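Side-chain contacts in cyclopropane mycolic acid synthase 3 (Mycobacterium tuberculosis, PDB 1L1E), which probably converts a double bond of alpha mycolic acids into a cyclopropane ring, taking the methylene group from S-adenosyl-L-methionine: residues A[81-86]-A[112-117]; A[249-252]-A[258-261]. All blocks are in the same frame, centred on the assembly; numbering follows the deposited sequence.

Interaction 1. Residues A[81-86]-A[112-117]; sequences RAIEKY and TPRSRR
Ile83 and the three residues it touches, Thr112, Arg114 and Arg116, illustrate how one branched side chain can close a helix over the edge of a sheet. From its CB, which points at segment 112-117, the isoleucine sends its two branches to different partners. The short branch, CG2, lies anti to the backbone N and meets Thr112, with Ile83 CG2 3.8 Å from Thr112 CG2 and equally near Thr112 OG1; the same methyl also rests 4.2 Å from Arg114 CB. The longer branch runs on through CG1, with chi2 extended at 179°, and carries CD1 to the aliphatic part of Arg116, where Ile83 CD1 lies 4.2 Å from Arg116 CD and the two chains cross at about a right angle.

The opposing surface is held in shape by its own polar bonds. Thr112 OG1 accepts from the backbone N of Arg114 at 3.1 Å, forming an ST turn. Arg116 NH1 reaches back to Arg114 O, a 2.9 Å bond weak because bent (127° at the hydrogen), though the oxygen lies in the guanidinium plane, while Arg116 NE bonds to Phe107 O. Arg114 turns its polar end away, toward Asp87 O. Ile83 also touches Val90 of the neighbouring strand. Helix 77-86 thus packs against the first residue of strand 116-120, an outermost strand, and the loop leading into it, in the layered alpha/beta arrangement of a Rossmann-like S-adenosylmethionine-dependent methyltransferase.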
loop_
_atom_site.group_PDB
_atom_site.type_symbol
_atom_site.label_atom_id
_atom_site.label_comp_id
_atom_site.label_asym_id
_atom_site.label_seq_id
_atom_site.Cartn_x
_atom_site.Cartn_y
_atom_site.Cartn_z
ATOM N N ARG A 81 -8.114 2.382 -12.445
ATOM C CA ARG A 81 -7.502 3.584 -12.986
ATOM C C ARG A 81 -6.571 3.220 -14.148
ATOM O O ARG A 81 -6.614 3.849 -15.209
ATOM C CB ARG A 81 -6.708 4.322 -11.899
ATOM C CG ARG A 81 -6.114 5.661 -12.357
ATOM C CD ARG A 81 -7.200 6.717 -12.590
ATOM N NE ARG A 81 -6.629 8.054 -12.664
ATOM C CZ ARG A 81 -7.328 9.183 -12.770
ATOM N NH1 ARG A 81 -8.656 9.159 -12.818
ATOM N NH2 ARG A 81 -6.690 10.343 -12.823
ATOM N N ALA A 82 -5.725 2.212 -13.949
ATOM C CA ALA A 82 -4.796 1.781 -15.001
ATOM C C ALA A 82 -5.521 1.496 -16.317
ATOM O O ALA A 82 -5.043 1.859 -17.398
ATOM C CB ALA A 82 -4.030 0.534 -14.553
ATOM N N ILE A 83 -6.671 0.836 -16.225
ATOM C CA ILE A 83 -7.447 0.501 -17.420
ATOM C C ILE A 83 -8.006 1.758 -18.075
ATOM O O ILE A 83 -7.733 2.035 -19.240
ATOM C CB ILE A 83 -8.648 -0.419 -17.087
ATOM C CG1 ILE A 83 -8.160 -1.750 -16.515
ATOM C CG2 ILE A 83 -9.484 -0.652 -18.354
ATOM C CD1 ILE A 83 -9.276 -2.709 -16.140
ATOM N N GLU A 84 -8.772 2.518 -17.303
ATOM C CA GLU A 84 -9.423 3.737 -17.791
ATOM C C GLU A 84 -8.530 4.891 -18.221
ATOM O O GLU A 84 -8.747 5.477 -19.285
ATOM C CB GLU A 84 -10.423 4.238 -16.752
ATOM C CG GLU A 84 -11.603 3.315 -16.542
ATOM C CD GLU A 84 -12.568 3.846 -15.504
ATOM O OE1 GLU A 84 -13.598 3.178 -15.259
ATOM O OE2 GLU A 84 -12.295 4.931 -14.933
ATOM N N LYS A 85 -7.535 5.239 -17.409
ATOM C CA LYS A 85 -6.659 6.347 -17.771
ATOM C C LYS A 85 -5.454 5.972 -18.620
ATOM O O LYS A 85 -5.055 6.733 -19.499
ATOM C CB LYS A 85 -6.158 7.096 -16.521
ATOM C CG LYS A 85 -5.203 8.237 -16.871
ATOM C CD LYS A 85 -4.744 9.050 -15.664
ATOM C CE LYS A 85 -3.717 10.091 -16.107
ATOM N NZ LYS A 85 -3.495 11.148 -15.083
ATOM N N TYR A 86 -4.865 4.808 -18.367
ATOM C CA TYR A 86 -3.685 4.419 -19.124
ATOM C C TYR A 86 -3.942 3.361 -20.195
ATOM O O TYR A 86 -3.056 3.037 -20.974
ATOM C CB TYR A 86 -2.586 3.962 -18.154
ATOM C CG TYR A 86 -2.256 5.015 -17.101
ATOM C CD1 TYR A 86 -3.074 5.190 -15.979
ATOM C CD2 TYR A 86 -1.154 5.857 -17.249
ATOM C CE1 TYR A 86 -2.800 6.183 -15.030
ATOM C CE2 TYR A 86 -0.870 6.860 -16.301
ATOM C CZ TYR A 86 -1.697 7.010 -15.202
ATOM O OH TYR A 86 -1.424 7.986 -14.272
ATOM N N THR A 112 -14.507 -2.897 -21.560
ATOM C CA THR A 112 -13.256 -2.484 -22.169
ATOM C C THR A 112 -12.671 -3.709 -22.863
ATOM O O THR A 112 -12.837 -4.839 -22.392
ATOM C CB THR A 112 -12.227 -1.964 -21.103
ATOM O OG1 THR A 112 -10.955 -1.731 -21.732
ATOM C CG2 THR A 112 -12.040 -2.981 -19.977
ATOM N N PRO A 113 -12.021 -3.505 -24.016
ATOM C CA PRO A 113 -11.425 -4.635 -24.728
ATOM C C PRO A 113 -10.185 -5.090 -23.967
ATOM O O PRO A 113 -9.494 -6.015 -24.382
ATOM C CB PRO A 113 -11.076 -4.042 -26.084
ATOM C CG PRO A 113 -10.829 -2.599 -25.773
ATOM C CD PRO A 113 -11.942 -2.279 -24.822
ATOM N N ARG A 114 -9.910 -4.417 -22.852
ATOM C CA ARG A 114 -8.759 -4.749 -22.017
ATOM C C ARG A 114 -9.028 -5.951 -21.130
ATOM O O ARG A 114 -10.097 -6.078 -20.545
ATOM C CB ARG A 114 -8.371 -3.548 -21.146
ATOM C CG ARG A 114 -7.678 -2.457 -21.921
ATOM C CD ARG A 114 -6.340 -2.970 -22.428
ATOM N NE ARG A 114 -5.796 -2.151 -23.502
ATOM C CZ ARG A 114 -6.309 -2.086 -24.726
ATOM N NH1 ARG A 114 -7.386 -2.796 -25.035
ATOM N NH2 ARG A 114 -5.742 -1.309 -25.640
ATOM N N SER A 115 -8.036 -6.827 -21.032
ATOM C CA SER A 115 -8.127 -8.030 -20.215
ATOM C C SER A 115 -7.986 -7.636 -18.759
ATOM O O SER A 115 -7.156 -6.801 -18.419
ATOM C CB SER A 115 -7.009 -9.008 -20.588
ATOM O OG SER A 115 -7.022 -10.139 -19.736
ATOM N N ARG A 116 -8.795 -8.240 -17.900
ATOM C CA ARG A 116 -8.745 -7.924 -16.484
ATOM C C ARG A 116 -8.915 -9.175 -15.649
ATOM O O ARG A 116 -9.913 -9.891 -15.776
ATOM C CB ARG A 116 -9.820 -6.878 -16.143
ATOM C CG ARG A 116 -11.184 -7.091 -16.812
ATOM C CD ARG A 116 -11.998 -5.790 -16.804
ATOM N NE ARG A 116 -13.363 -5.949 -17.316
ATOM C CZ ARG A 116 -13.675 -6.255 -18.573
ATOM N NH1 ARG A 116 -12.726 -6.443 -19.483
ATOM N NH2 ARG A 116 -14.949 -6.373 -18.920
ATOM N N ARG A 117 -7.926 -9.443 -14.801
ATOM C CA ARG A 117 -7.948 -10.621 -13.952
ATOM C C ARG A 117 -7.573 -10.341 -12.507
ATOM O O ARG A 117 -6.682 -9.543 -12.228
ATOM C CB ARG A 117 -6.994 -11.685 -14.487
ATOM C CG ARG A 117 -7.596 -12.710 -15.432
ATOM C CD ARG A 117 -6.714 -13.966 -15.419
ATOM N NE ARG A 117 -5.320 -13.617 -15.675
ATOM C CZ ARG A 117 -4.268 -14.326 -15.274
ATOM N NH1 ARG A 117 -4.424 -15.449 -14.582
ATOM N NH2 ARG A 117 -3.049 -13.901 -15.565
#

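Interaction 2. Residues A[249-252]-A[258-261]; sequences QAIA and VYDR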
loop_
_atom_site.group_PDB
_atom_site.type_symbol
_atom_site.label_atom_id
_atom_site.label_comp_id
_atom_site.label_asym_id
_atom_site.label_seq_id
_atom_site.Cartn_x
_atom_site.Cartn_y
_atom_site.Cartn_z
ATOM N N GLN A 249 -22.339 3.447 14.188
ATOM C CA GLN A 249 -22.475 2.407 13.177
ATOM C C GLN A 249 -21.311 1.414 13.232
ATOM O O GLN A 249 -21.498 0.215 13.022
ATOM C CB GLN A 249 -22.557 3.038 11.790
ATOM C CG GLN A 249 -22.821 2.051 10.662
ATOM C CD GLN A 249 -24.130 1.315 10.833
ATOM O OE1 GLN A 249 -25.178 1.929 11.038
ATOM N NE2 GLN A 249 -24.080 -0.008 10.746
ATOM N N ALA A 250 -20.109 1.907 13.514
ATOM C CA ALA A 250 -18.939 1.040 13.584
ATOM C C ALA A 250 -19.077 0.038 14.729
ATOM O O ALA A 250 -18.770 -1.145 14.580
ATOM C CB ALA A 250 -17.678 1.873 13.771
ATOM N N ILE A 251 -19.535 0.526 15.874
ATOM C CA ILE A 251 -19.719 -0.317 17.046
ATOM C C ILE A 251 -20.866 -1.308 16.856
ATOM O O ILE A 251 -20.827 -2.424 17.381
ATOM C CB ILE A 251 -19.989 0.549 18.303
ATOM C CG1 ILE A 251 -18.690 1.232 18.742
ATOM C CG2 ILE A 251 -20.558 -0.298 19.425
ATOM C CD1 ILE A 251 -18.814 2.028 20.022
ATOM N N ALA A 252 -21.879 -0.904 16.094
ATOM C CA ALA A 252 -23.032 -1.759 15.847
ATOM C C ALA A 252 -22.702 -2.952 14.950
ATOM O O ALA A 252 -23.194 -4.056 15.169
ATOM C CB ALA A 252 -24.158 -0.943 15.231
ATOM N N VAL A 258 -13.121 -3.252 18.584
ATOM C CA VAL A 258 -12.549 -3.069 17.256
ATOM C C VAL A 258 -12.405 -1.580 16.968
ATOM O O VAL A 258 -11.381 -1.132 16.468
ATOM C CB VAL A 258 -13.438 -3.721 16.168
ATOM C CG1 VAL A 258 -12.865 -3.437 14.784
ATOM C CG2 VAL A 258 -13.539 -5.214 16.406
ATOM N N TYR A 259 -13.440 -0.819 17.292
ATOM C CA TYR A 259 -13.437 0.618 17.075
ATOM C C TYR A 259 -12.238 1.265 17.771
ATOM O O TYR A 259 -11.415 1.916 17.127
ATOM C CB TYR A 259 -14.734 1.230 17.609
ATOM C CG TYR A 259 -14.768 2.740 17.555
ATOM C CD1 TYR A 259 -14.958 3.411 16.345
ATOM C CD2 TYR A 259 -14.589 3.502 18.713
ATOM C CE1 TYR A 259 -14.968 4.801 16.292
ATOM C CE2 TYR A 259 -14.597 4.888 18.668
ATOM C CZ TYR A 259 -14.786 5.529 17.457
ATOM O OH TYR A 259 -14.791 6.901 17.412
ATOM N N ASP A 260 -12.143 1.084 19.085
ATOM C CA ASP A 260 -11.039 1.656 19.843
ATOM C C ASP A 260 -9.712 1.161 19.286
ATOM O O ASP A 260 -8.727 1.897 19.248
ATOM C CB ASP A 260 -11.151 1.285 21.326
ATOM C CG ASP A 260 -12.438 1.785 21.960
ATOM O OD1 ASP A 260 -12.849 2.921 21.663
ATOM O OD2 ASP A 260 -13.035 1.047 22.769
ATOM N N ARG A 261 -9.693 -0.088 18.842
ATOM C CA ARG A 261 -8.487 -0.676 18.275
ATOM C C ARG A 261 -8.022 0.163 17.084
ATOM O O ARG A 261 -6.856 0.562 16.998
ATOM C CB ARG A 261 -8.777 -2.117 17.839
ATOM C CG ARG A 261 -7.638 -2.827 17.127
ATOM C CD ARG A 261 -7.970 -4.303 16.942
ATOM N NE ARG A 261 -7.036 -4.985 16.050
ATOM C CZ ARG A 261 -7.052 -6.294 15.814
ATOM N NH1 ARG A 261 -7.956 -7.065 16.408
ATOM N NH2 ARG A 261 -6.172 -6.835 14.979
#
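Tyr259, Ile251 and Ala250 make the whole of this contact, an apolar one with no hydrogen bond across it. Tyr259 gives up more surface than either partner and divides its side chain between them. Its CB takes the isoleucine, with Tyr259 CB 4.1 Å from Ile251 CG1, and the near rim of its ring takes the alanine, with Tyr259 CD1 4.0 Å from Ala250 CB. Both approaches to the ring are oblique. A chi1 of 174° sets CG of Tyr259 anti to the backbone N, so the ring runs across the front of segment 249-252 and only its CD1 rim comes beside the alanine methyl.

Ala250 points its CB toward the other helix, whereas Ile251 starts out to the flank and brings CG1 in toward the tyrosine. The backbones come within 6.4 Å of each other, measured from Ile251 CA to Tyr259 CA. Leu243 of helix 229-245 touches both Ala250 and Tyr259, and Phe22 adds to the cover of the alanine, so the contact is buried; it lies away from the annotated sites. Alanine, isoleucine and tyrosine here pack two consecutive helices, 247-253 and 256-274, on each other across a short link in the late helical region of this cyclopropane synthase fold.

Overall arrangement
Followed from the N terminus, the chain passes through two separate closures that neither nest nor cross. Interaction 1 closes first: after helix 77-86 the chain forms strand 89-94 and helix 97-109 before returning to 112-117, so a loop of 25 residues is tied at one outer edge of the sheet. The chain then supplies the remaining parallel strands, followed by helices and strand 221-227 at the other edge. Interaction 2 closes a far smaller loop, of five residues, between consecutive helices of the late helical region. The two centres lie about 36 Å apart and nothing touches between them: one joins a helix to an edge strand and the loop that leads into it, the other helix to helix.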